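Local coordinates for Pbp related beta-lactamase (Pyrococcus abyssi, PDB 2QMI), which probably works as a serine peptidase related to penicillin-binding proteins and beta-lactamases, enclosing its active sites within a self-compartmentalizing octamer, at residues A[361-366]-A[403-408]; A[388-393]-A[435-440]; A[85-90]-A[173-178]; A[67-72]-A[78-83]. All coordinates share one frame; numbering follows the deposited sequence.

Contact 1: A[361-366]-A[403-408]; sequences RILKKV and LFPEVL
Helix 355-364, which carries L363, faces strand 400-408 where P405 and L408 lie on the two arms of a corner at E406. That corner contains a classic beta bulge, E406 and V407 both facing K414, in the C-terminal up-and-down barrel of eight antiparallel strands that forms the octamerisation domain. Because the bend turns both P405 and L408 toward the helix, one leucine can touch two residues three positions apart. L363 runs out from the helix with CG anti to its own carbonyl carbon (chi1 -69°), which carries its isobutyl group toward both. Its CD2 meets the pyrrolidine ring of P405 at CG, 4.3 Å away, while the branch point itself lies beside L408. The packing is apolar and rather loose. I362 adds some cover but directs its end elsewhere, toward I413 of strand 412-419. Beyond the contact, a salt bridge from R361 to E410 ties the helix to the turn that follows strand 400-408. Across the subunit boundary, F404 stacks on F404 of a second subunit, and P405 packs on L418 of that same neighbour, so the corner that receives the helix also borders an oligomer interface. On the arm after the bend, CD2 of L408 comes to 4.4 Å from CG of L363.

Contact 2: A[388-393]-A[435-440]; sequences VYLRAL and VDLIFE
L390 and F439 have the closest alpha carbons between strands 387-392 and 434-439, 9.9 Å apart, a gap bridged by side chains alone. The two strands are four places apart in the eight-stranded barrel and face each other through its interior. CB of L390 points at strand 434-439, and with chi1 at 178° CG extends away from the backbone N; neither atom comes within 4.2 Å of the partner strand. The branches make the contact. CD1 approaches CD2 of L437 at 4.1 Å. CD2 goes further, meeting CD2 of L437 at 3.9 Å and, at the same distance of 3.9 Å, the ring carbon CD2 of F439. The two leucines therefore meet tip to tip, whereas L390 and the phenylalanine slide past one another in opposite directions. One methyl thus bears on two residues that point inward from the same strand. All three residues are buried, and the contact is part of the apolar filling of the barrel. Around it, L390 also rests on F379 of strand 378-384, L437 touches F428 of strand 422-431 and L444 of strand 442-446, and F439 reaches I401 of strand 400-408 as well as M424 and A426 of strand 422-431.

Contact 3: A[85-90]-A[173-178]; sequences EKFVNI and EKVSGV
F87 lies across the hydrocarbon chain of K174 at about a right angle, with CB of the phenylalanine 3.7 Å from CG of the lysine. That same methylene sits in the plane of the aromatic ring, at its edge. The lysine leaves the helix with CG anti to the backbone N (chi1 172°) and then bends at chi2 (66°), so that its chain runs past the loop rather than straight into it; CG also passes 3.6 Å from the carbonyl O of F87. The ring is touched from the next helical position too: CG2 of V175 comes to 3.6 Å from CE1 of F87 and almost as near to CD1. One face of the ring is covered from within the loop by K86, whose CG stands 3.5 Å above the plane and over the ring centre. The contact joins the irregular segment 85-90 to the C-terminal turn of helix 162-176, where I171 extends the packing on F87. The helix closes just beyond, with an ST turn in which OG of S176 accepts from N of V178 at 3.1 Å and 164°, and with G177 at positive phi. Chemically the contact is mostly apolar and lies at the surface: K174 contributes methylenes instead of its charge, so the join depends on fitted hydrocarbon surfaces and not on directional bonds.

Contact 4: A[67-72]-A[78-83]; sequences LAIMKL and LSLDDP
L80 sets its CD2 methyl in the shallow dip where CE of M70 and CG2 of I69 meet on helix 61-74. It lies 3.7 Å from CE of M70 and 4.0 Å from CG2 of I69. The CB of M70 points away from the loop, but bends at chi2 (-66°) and chi3 (96°) swing the thioether back, and its terminal methyl forms one side of the dip, crossing L80 at about a right angle. I69 forms the other side with its CG2 branch, meeting the leucine at a slant. A second bump, CD2 of L78, rests one turn further along, 4.2 Å from CB of L72 and 4.3 Å from the carbonyl O of I69. L80 is carried on a type I turn from S79 to D82, just after L78. The turn is steadied from inside: N of S79 donates to OD2 of D82 at 2.9 Å, approaching from above the carboxylate plane. Backbone bonds from L80 to H102 and from D82 to V101 fix the loop to the start of helix 101-105. Polar groups thus shape the turn and tie it to that helix, while the loop is held to helix 61-74 mainly by hydrocarbon and the thioether methyl.

The contacts form two pairs in separate domains. Contacts 3 and 4, centres 11 Å apart, share a hydrophobic patch in the beta-lactamase-like domain, where CZ of F87 packs 3.5 Å from CD1 of L78. Helix 61-74 of contact 4 begins beside S59 and bears K62, a pair consistent with the SxxK motif of serine beta-lactamases; the side chain of L80 is about 8 Å from a bound lutetium ion. Contacts 1 and 2, centres 12 Å apart, belong to the barrel and interlock along the chain; a probable hydrogen bond of 2.7 Å links N of L403 to O of V388. The nearest atoms of contacts 1 and 3 are about 36 Å apart.

Contact 1: A[361-366]-A[403-408]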
# COMPACT_ATOMS: atom_id res chain seq x y z
N ARG A 361 -27.61 -26.77 2.48
CA ARG A 361 -27.47 -27.24 1.11
C ARG A 361 -28.30 -26.41 0.14
O ARG A 361 -27.82 -26.04 -0.92
CB ARG A 361 -27.88 -28.72 1.01
CG ARG A 361 -27.83 -29.27 -0.42
CD ARG A 361 -28.11 -30.78 -0.46
NE ARG A 361 -29.28 -31.13 0.34
CZ ARG A 361 -30.54 -30.86 0.00
NH1 ARG A 361 -30.80 -30.25 -1.14
NH2 ARG A 361 -31.53 -31.20 0.82
N ILE A 362 -29.55 -26.13 0.51
CA ILE A 362 -30.43 -25.33 -0.34
C ILE A 362 -29.91 -23.90 -0.51
O ILE A 362 -29.92 -23.36 -1.61
CB ILE A 362 -31.88 -25.28 0.22
CG1 ILE A 362 -32.43 -26.71 0.37
CG2 ILE A 362 -32.77 -24.47 -0.70
CD1 ILE A 362 -32.24 -27.57 -0.86
N LEU A 363 -29.46 -23.28 0.58
CA LEU A 363 -28.94 -21.92 0.53
C LEU A 363 -27.68 -21.81 -0.33
O LEU A 363 -27.46 -20.78 -0.97
CB LEU A 363 -28.63 -21.41 1.93
CG LEU A 363 -29.85 -21.15 2.82
CD1 LEU A 363 -29.39 -20.93 4.26
CD2 LEU A 363 -30.62 -19.93 2.29
N LYS A 364 -26.85 -22.85 -0.33
CA LYS A 364 -25.62 -22.82 -1.13
C LYS A 364 -25.94 -22.61 -2.60
O LYS A 364 -25.13 -22.05 -3.34
CB LYS A 364 -24.82 -24.12 -0.99
CG LYS A 364 -23.90 -24.20 0.22
CD LYS A 364 -22.69 -25.10 -0.09
CE LYS A 364 -21.83 -25.41 1.14
NZ LYS A 364 -22.46 -26.44 2.02
N LYS A 365 -27.11 -23.06 -3.02
CA LYS A 365 -27.53 -22.94 -4.41
C LYS A 365 -27.81 -21.49 -4.84
O LYS A 365 -27.74 -21.16 -6.03
CB LYS A 365 -28.80 -23.76 -4.65
CG LYS A 365 -28.73 -25.24 -4.30
CD LYS A 365 -30.05 -25.91 -4.70
CE LYS A 365 -30.10 -27.39 -4.36
NZ LYS A 365 -31.45 -27.95 -4.71
N VAL A 366 -28.13 -20.65 -3.88
CA VAL A 366 -28.48 -19.26 -4.14
C VAL A 366 -27.31 -18.29 -4.26
O VAL A 366 -27.48 -17.16 -4.72
CB VAL A 366 -29.50 -18.79 -3.05
CG1 VAL A 366 -29.35 -17.32 -2.76
CG2 VAL A 366 -30.91 -19.09 -3.52
N LEU A 403 -31.13 -10.37 3.95
CA LEU A 403 -32.35 -11.13 3.68
C LEU A 403 -32.57 -12.30 4.64
O LEU A 403 -31.67 -13.12 4.87
CB LEU A 403 -32.34 -11.66 2.25
CG LEU A 403 -32.27 -10.65 1.09
CD1 LEU A 403 -32.28 -11.42 -0.22
CD2 LEU A 403 -33.44 -9.68 1.15
N PHE A 404 -33.77 -12.38 5.20
CA PHE A 404 -34.12 -13.44 6.14
C PHE A 404 -35.03 -14.47 5.49
O PHE A 404 -36.15 -14.15 5.08
CB PHE A 404 -34.85 -12.84 7.35
CG PHE A 404 -33.95 -12.12 8.31
CD1 PHE A 404 -32.75 -11.56 7.89
CD2 PHE A 404 -34.33 -11.96 9.64
CE1 PHE A 404 -31.94 -10.85 8.77
CE2 PHE A 404 -33.53 -11.26 10.53
CZ PHE A 404 -32.33 -10.70 10.10
N PRO A 405 -34.58 -15.73 5.38
CA PRO A 405 -35.41 -16.76 4.77
C PRO A 405 -36.67 -17.01 5.60
O PRO A 405 -36.57 -17.27 6.80
CB PRO A 405 -34.49 -17.98 4.74
CG PRO A 405 -33.14 -17.37 4.58
CD PRO A 405 -33.20 -16.23 5.57
N GLU A 406 -37.83 -16.91 4.97
CA GLU A 406 -39.11 -17.12 5.64
C GLU A 406 -39.72 -18.39 5.10
O GLU A 406 -40.64 -18.95 5.70
CB GLU A 406 -40.06 -15.95 5.36
CG GLU A 406 -41.47 -16.11 5.93
CD GLU A 406 -42.47 -15.15 5.29
OE1 GLU A 406 -42.36 -13.92 5.50
OE2 GLU A 406 -43.38 -15.62 4.56
N VAL A 407 -39.21 -18.86 3.96
CA VAL A 407 -39.71 -20.08 3.35
C VAL A 407 -38.61 -20.79 2.55
O VAL A 407 -38.07 -20.23 1.59
CB VAL A 407 -40.91 -19.79 2.40
CG1 VAL A 407 -41.43 -21.09 1.79
CG2 VAL A 407 -42.03 -19.10 3.17
N LEU A 408 -38.28 -22.02 2.96
CA LEU A 408 -37.26 -22.80 2.26
C LEU A 408 -37.76 -24.12 1.72
O LEU A 408 -38.38 -24.91 2.43
CB LEU A 408 -36.07 -23.09 3.17
CG LEU A 408 -35.06 -21.98 3.42
CD1 LEU A 408 -35.68 -20.94 4.34
CD2 LEU A 408 -33.81 -22.57 4.05

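Contact 2: A[388-393]-A[435-440]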
# COMPACT_ATOMS: atom_id res chain seq x y z
N VAL A 388 -28.94 -14.27 4.13
CA VAL A 388 -28.58 -14.15 2.72
C VAL A 388 -28.37 -12.67 2.43
O VAL A 388 -29.23 -11.85 2.70
CB VAL A 388 -29.71 -14.68 1.81
CG1 VAL A 388 -29.28 -14.59 0.34
CG2 VAL A 388 -30.05 -16.12 2.19
N TYR A 389 -27.21 -12.35 1.87
CA TYR A 389 -26.89 -10.96 1.55
C TYR A 389 -26.90 -10.70 0.06
O TYR A 389 -26.29 -11.44 -0.71
CB TYR A 389 -25.52 -10.57 2.11
CG TYR A 389 -25.47 -10.43 3.62
CD1 TYR A 389 -24.99 -11.46 4.43
CD2 TYR A 389 -25.88 -9.24 4.24
CE1 TYR A 389 -24.92 -11.32 5.83
CE2 TYR A 389 -25.82 -9.09 5.62
CZ TYR A 389 -25.34 -10.13 6.41
OH TYR A 389 -25.30 -9.95 7.77
N LEU A 390 -27.59 -9.64 -0.35
CA LEU A 390 -27.65 -9.25 -1.75
C LEU A 390 -26.92 -7.91 -1.90
O LEU A 390 -27.36 -6.90 -1.35
CB LEU A 390 -29.10 -9.11 -2.20
CG LEU A 390 -29.33 -8.65 -3.64
CD1 LEU A 390 -28.56 -9.56 -4.61
CD2 LEU A 390 -30.81 -8.68 -3.95
N ARG A 391 -25.81 -7.90 -2.63
CA ARG A 391 -25.05 -6.67 -2.81
C ARG A 391 -24.90 -6.26 -4.28
O ARG A 391 -24.93 -7.10 -5.18
CB ARG A 391 -23.66 -6.80 -2.19
CG ARG A 391 -22.94 -5.46 -2.02
CD ARG A 391 -21.43 -5.63 -1.90
NE ARG A 391 -20.90 -6.29 -3.10
CZ ARG A 391 -19.60 -6.45 -3.35
NH1 ARG A 391 -18.69 -6.00 -2.49
NH2 ARG A 391 -19.22 -7.06 -4.47
N ALA A 392 -24.72 -4.96 -4.50
CA ALA A 392 -24.58 -4.43 -5.85
C ALA A 392 -23.12 -4.24 -6.26
O ALA A 392 -22.33 -3.62 -5.53
CB ALA A 392 -25.31 -3.11 -5.95
N LEU A 393 -22.74 -4.79 -7.41
CA LEU A 393 -21.37 -4.62 -7.88
C LEU A 393 -21.23 -3.13 -8.20
O LEU A 393 -22.18 -2.37 -8.00
CB LEU A 393 -21.11 -5.46 -9.14
CG LEU A 393 -20.75 -6.93 -8.94
CD1 LEU A 393 -21.82 -7.64 -8.13
CD2 LEU A 393 -20.56 -7.60 -10.31
N VAL A 435 -30.81 -20.07 -11.60
CA VAL A 435 -31.62 -19.46 -10.54
C VAL A 435 -32.15 -18.06 -10.90
O VAL A 435 -31.39 -17.20 -11.33
CB VAL A 435 -30.80 -19.35 -9.22
CG1 VAL A 435 -31.61 -18.61 -8.15
CG2 VAL A 435 -30.42 -20.73 -8.74
N ASP A 436 -33.45 -17.86 -10.72
CA ASP A 436 -34.09 -16.57 -10.99
C ASP A 436 -34.38 -15.85 -9.68
O ASP A 436 -35.06 -16.39 -8.81
CB ASP A 436 -35.42 -16.72 -11.74
CG ASP A 436 -35.25 -17.24 -13.14
OD1 ASP A 436 -35.31 -18.48 -13.33
OD2 ASP A 436 -35.07 -16.41 -14.05
N LEU A 437 -33.88 -14.62 -9.55
CA LEU A 437 -34.13 -13.83 -8.35
C LEU A 437 -35.11 -12.70 -8.69
O LEU A 437 -34.88 -11.92 -9.61
CB LEU A 437 -32.81 -13.23 -7.82
CG LEU A 437 -32.95 -12.18 -6.72
CD1 LEU A 437 -33.77 -12.72 -5.56
CD2 LEU A 437 -31.58 -11.76 -6.24
N ILE A 438 -36.20 -12.64 -7.95
CA ILE A 438 -37.20 -11.60 -8.15
C ILE A 438 -37.19 -10.76 -6.89
O ILE A 438 -37.62 -11.23 -5.83
CB ILE A 438 -38.63 -12.17 -8.32
CG1 ILE A 438 -38.68 -13.20 -9.45
CG2 ILE A 438 -39.61 -11.03 -8.57
CD1 ILE A 438 -38.33 -12.66 -10.83
N PHE A 439 -36.69 -9.54 -6.98
CA PHE A 439 -36.62 -8.66 -5.82
C PHE A 439 -37.23 -7.29 -6.12
O PHE A 439 -36.67 -6.49 -6.86
CB PHE A 439 -35.17 -8.53 -5.35
CG PHE A 439 -35.01 -7.69 -4.13
CD1 PHE A 439 -35.73 -7.97 -2.97
CD2 PHE A 439 -34.13 -6.61 -4.13
CE1 PHE A 439 -35.59 -7.19 -1.83
CE2 PHE A 439 -33.97 -5.82 -2.99
CZ PHE A 439 -34.71 -6.11 -1.84
N GLU A 440 -38.38 -7.04 -5.50
CA GLU A 440 -39.13 -5.80 -5.70
C GLU A 440 -39.41 -5.60 -7.19
O GLU A 440 -40.18 -6.36 -7.79
CB GLU A 440 -38.39 -4.59 -5.13
CG GLU A 440 -39.25 -3.32 -5.17
CD GLU A 440 -38.52 -2.12 -5.76
OE1 GLU A 440 -37.69 -2.32 -6.67
OE2 GLU A 440 -38.79 -0.98 -5.32

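Contact 3: A[85-90]-A[173-178]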
# COMPACT_ATOMS: atom_id res chain seq x y z
N GLU A 85 -24.26 -17.95 49.32
CA GLU A 85 -23.54 -17.23 50.38
C GLU A 85 -23.17 -18.16 51.54
O GLU A 85 -22.29 -17.85 52.34
CB GLU A 85 -24.38 -16.05 50.91
CG GLU A 85 -24.80 -15.03 49.86
CD GLU A 85 -25.46 -13.79 50.46
OE1 GLU A 85 -26.16 -13.93 51.50
OE2 GLU A 85 -25.29 -12.68 49.89
N LYS A 86 -23.83 -19.31 51.63
CA LYS A 86 -23.51 -20.25 52.70
C LYS A 86 -22.15 -20.93 52.48
O LYS A 86 -21.55 -21.45 53.41
CB LYS A 86 -24.59 -21.33 52.80
CG LYS A 86 -24.10 -22.61 53.47
CD LYS A 86 -25.20 -23.63 53.68
CE LYS A 86 -26.06 -23.27 54.87
NZ LYS A 86 -26.89 -24.43 55.30
N PHE A 87 -21.67 -20.90 51.24
CA PHE A 87 -20.40 -21.56 50.90
C PHE A 87 -19.35 -20.63 50.30
O PHE A 87 -18.15 -20.94 50.31
CB PHE A 87 -20.66 -22.68 49.90
CG PHE A 87 -21.83 -23.55 50.25
CD1 PHE A 87 -21.70 -24.58 51.17
CD2 PHE A 87 -23.08 -23.32 49.69
CE1 PHE A 87 -22.78 -25.37 51.53
CE2 PHE A 87 -24.18 -24.10 50.04
CZ PHE A 87 -24.03 -25.13 50.96
N VAL A 88 -19.79 -19.49 49.76
CA VAL A 88 -18.86 -18.57 49.13
C VAL A 88 -18.98 -17.16 49.69
O VAL A 88 -20.09 -16.64 49.84
CB VAL A 88 -19.08 -18.52 47.59
CG1 VAL A 88 -18.01 -17.66 46.92
CG2 VAL A 88 -19.06 -19.94 47.02
N ASN A 89 -17.84 -16.56 50.00
CA ASN A 89 -17.83 -15.20 50.53
C ASN A 89 -17.95 -14.21 49.38
O ASN A 89 -16.97 -13.60 48.96
CB ASN A 89 -16.55 -14.93 51.33
CG ASN A 89 -16.46 -13.50 51.82
OD1 ASN A 89 -17.47 -12.84 52.06
ND2 ASN A 89 -15.23 -13.00 51.97
N ILE A 90 -19.17 -14.09 48.87
CA ILE A 90 -19.46 -13.18 47.78
C ILE A 90 -20.91 -12.76 47.99
O ILE A 90 -21.67 -13.47 48.64
CB ILE A 90 -19.31 -13.86 46.40
CG1 ILE A 90 -19.47 -12.81 45.28
CG2 ILE A 90 -20.33 -14.97 46.24
CD1 ILE A 90 -19.27 -13.36 43.89
N GLU A 173 -15.57 -27.63 46.56
CA GLU A 173 -14.38 -27.66 47.40
C GLU A 173 -14.76 -27.32 48.84
O GLU A 173 -14.29 -27.95 49.79
CB GLU A 173 -13.34 -26.67 46.89
CG GLU A 173 -13.01 -26.80 45.41
CD GLU A 173 -11.75 -26.04 45.02
OE1 GLU A 173 -11.55 -24.92 45.53
OE2 GLU A 173 -10.97 -26.57 44.20
N LYS A 174 -15.62 -26.32 48.99
CA LYS A 174 -16.07 -25.90 50.31
C LYS A 174 -16.70 -27.06 51.08
O LYS A 174 -16.42 -27.26 52.26
CB LYS A 174 -17.08 -24.75 50.18
CG LYS A 174 -17.76 -24.36 51.49
CD LYS A 174 -16.76 -23.77 52.48
CE LYS A 174 -17.42 -23.50 53.82
NZ LYS A 174 -16.44 -22.92 54.79
N VAL A 175 -17.54 -27.82 50.40
CA VAL A 175 -18.24 -28.94 51.03
C VAL A 175 -17.46 -30.24 51.14
O VAL A 175 -17.52 -30.90 52.17
CB VAL A 175 -19.58 -29.22 50.32
CG1 VAL A 175 -20.22 -30.47 50.89
CG2 VAL A 175 -20.51 -28.02 50.49
N SER A 176 -16.72 -30.62 50.09
CA SER A 176 -15.96 -31.87 50.09
C SER A 176 -14.65 -31.82 50.87
O SER A 176 -14.13 -32.85 51.30
CB SER A 176 -15.64 -32.30 48.66
OG SER A 176 -14.53 -31.57 48.15
N GLY A 177 -14.11 -30.62 51.03
CA GLY A 177 -12.86 -30.49 51.75
C GLY A 177 -11.63 -30.65 50.87
O GLY A 177 -10.52 -30.38 51.31
N VAL A 178 -11.82 -31.08 49.62
CA VAL A 178 -10.70 -31.25 48.70
C VAL A 178 -10.84 -30.33 47.48
O VAL A 178 -11.83 -29.61 47.34
CB VAL A 178 -10.56 -32.73 48.23
CG1 VAL A 178 -10.19 -33.62 49.41
CG2 VAL A 178 -11.85 -33.20 47.58

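Contact 4: A[67-72]-A[78-83]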
# COMPACT_ATOMS: atom_id res chain seq x y z
N LEU A 67 -22.94 -33.40 38.38
CA LEU A 67 -23.00 -34.73 38.96
C LEU A 67 -22.38 -34.70 40.36
O LEU A 67 -22.96 -35.25 41.31
CB LEU A 67 -22.25 -35.73 38.07
CG LEU A 67 -22.33 -37.22 38.45
CD1 LEU A 67 -23.79 -37.68 38.47
CD2 LEU A 67 -21.55 -38.03 37.44
N ALA A 68 -21.22 -34.06 40.49
CA ALA A 68 -20.55 -33.96 41.78
C ALA A 68 -21.52 -33.34 42.79
O ALA A 68 -21.60 -33.80 43.94
CB ALA A 68 -19.31 -33.09 41.66
N ILE A 69 -22.24 -32.32 42.35
CA ILE A 69 -23.21 -31.63 43.19
C ILE A 69 -24.32 -32.58 43.62
O ILE A 69 -24.76 -32.54 44.76
CB ILE A 69 -23.84 -30.42 42.46
CG1 ILE A 69 -22.80 -29.31 42.27
CG2 ILE A 69 -25.05 -29.92 43.23
CD1 ILE A 69 -22.33 -28.64 43.56
N MET A 70 -24.78 -33.43 42.70
CA MET A 70 -25.84 -34.39 43.01
C MET A 70 -25.37 -35.36 44.09
O MET A 70 -26.11 -35.70 45.00
CB MET A 70 -26.25 -35.19 41.77
CG MET A 70 -26.94 -34.39 40.67
SD MET A 70 -28.57 -33.73 41.12
CE MET A 70 -28.12 -32.07 41.62
N LYS A 71 -24.12 -35.79 43.96
CA LYS A 71 -23.54 -36.73 44.91
C LYS A 71 -23.53 -36.14 46.32
O LYS A 71 -24.07 -36.73 47.26
CB LYS A 71 -22.12 -37.09 44.49
CG LYS A 71 -21.57 -38.34 45.18
CD LYS A 71 -20.32 -38.84 44.49
CE LYS A 71 -19.80 -40.10 45.15
NZ LYS A 71 -19.48 -39.85 46.58
N LEU A 72 -22.92 -34.96 46.45
CA LEU A 72 -22.84 -34.29 47.74
C LEU A 72 -24.22 -34.04 48.34
O LEU A 72 -24.38 -34.05 49.56
CB LEU A 72 -22.07 -32.98 47.59
CG LEU A 72 -20.61 -33.12 47.14
CD1 LEU A 72 -20.03 -31.75 46.83
CD2 LEU A 72 -19.80 -33.84 48.22
N LEU A 78 -25.14 -31.01 51.35
CA LEU A 78 -25.80 -29.72 51.24
C LEU A 78 -27.19 -29.86 50.64
O LEU A 78 -27.66 -30.97 50.40
CB LEU A 78 -24.96 -28.76 50.39
CG LEU A 78 -25.18 -28.61 48.88
CD1 LEU A 78 -24.35 -27.42 48.39
CD2 LEU A 78 -24.80 -29.87 48.13
N SER A 79 -27.84 -28.73 50.40
CA SER A 79 -29.17 -28.71 49.82
C SER A 79 -29.17 -27.89 48.53
O SER A 79 -28.42 -26.91 48.41
CB SER A 79 -30.17 -28.11 50.83
OG SER A 79 -31.48 -28.07 50.29
N LEU A 80 -29.98 -28.29 47.55
CA LEU A 80 -30.06 -27.58 46.28
C LEU A 80 -30.70 -26.20 46.44
O LEU A 80 -30.53 -25.34 45.58
CB LEU A 80 -30.88 -28.39 45.27
CG LEU A 80 -30.34 -29.75 44.82
CD1 LEU A 80 -31.34 -30.40 43.87
CD2 LEU A 80 -28.98 -29.57 44.14
N ASP A 81 -31.43 -26.00 47.53
CA ASP A 81 -32.09 -24.72 47.78
C ASP A 81 -31.26 -23.76 48.64
O ASP A 81 -31.72 -22.65 48.92
CB ASP A 81 -33.45 -24.96 48.44
CG ASP A 81 -34.44 -25.66 47.52
OD1 ASP A 81 -34.91 -25.01 46.56
OD2 ASP A 81 -34.74 -26.85 47.75
N ASP A 82 -30.07 -24.17 49.05
CA ASP A 82 -29.21 -23.32 49.88
C ASP A 82 -28.59 -22.13 49.14
O ASP A 82 -28.16 -22.26 47.99
CB ASP A 82 -28.05 -24.13 50.49
CG ASP A 82 -28.49 -25.06 51.59
OD1 ASP A 82 -29.40 -24.68 52.36
OD2 ASP A 82 -27.92 -26.16 51.69
N PRO A 83 -28.52 -20.97 49.80
CA PRO A 83 -27.95 -19.76 49.20
C PRO A 83 -26.45 -19.93 48.97
O PRO A 83 -25.74 -20.51 49.80
CB PRO A 83 -28.23 -18.69 50.26
CG PRO A 83 -29.46 -19.22 50.97
CD PRO A 83 -29.12 -20.67 51.11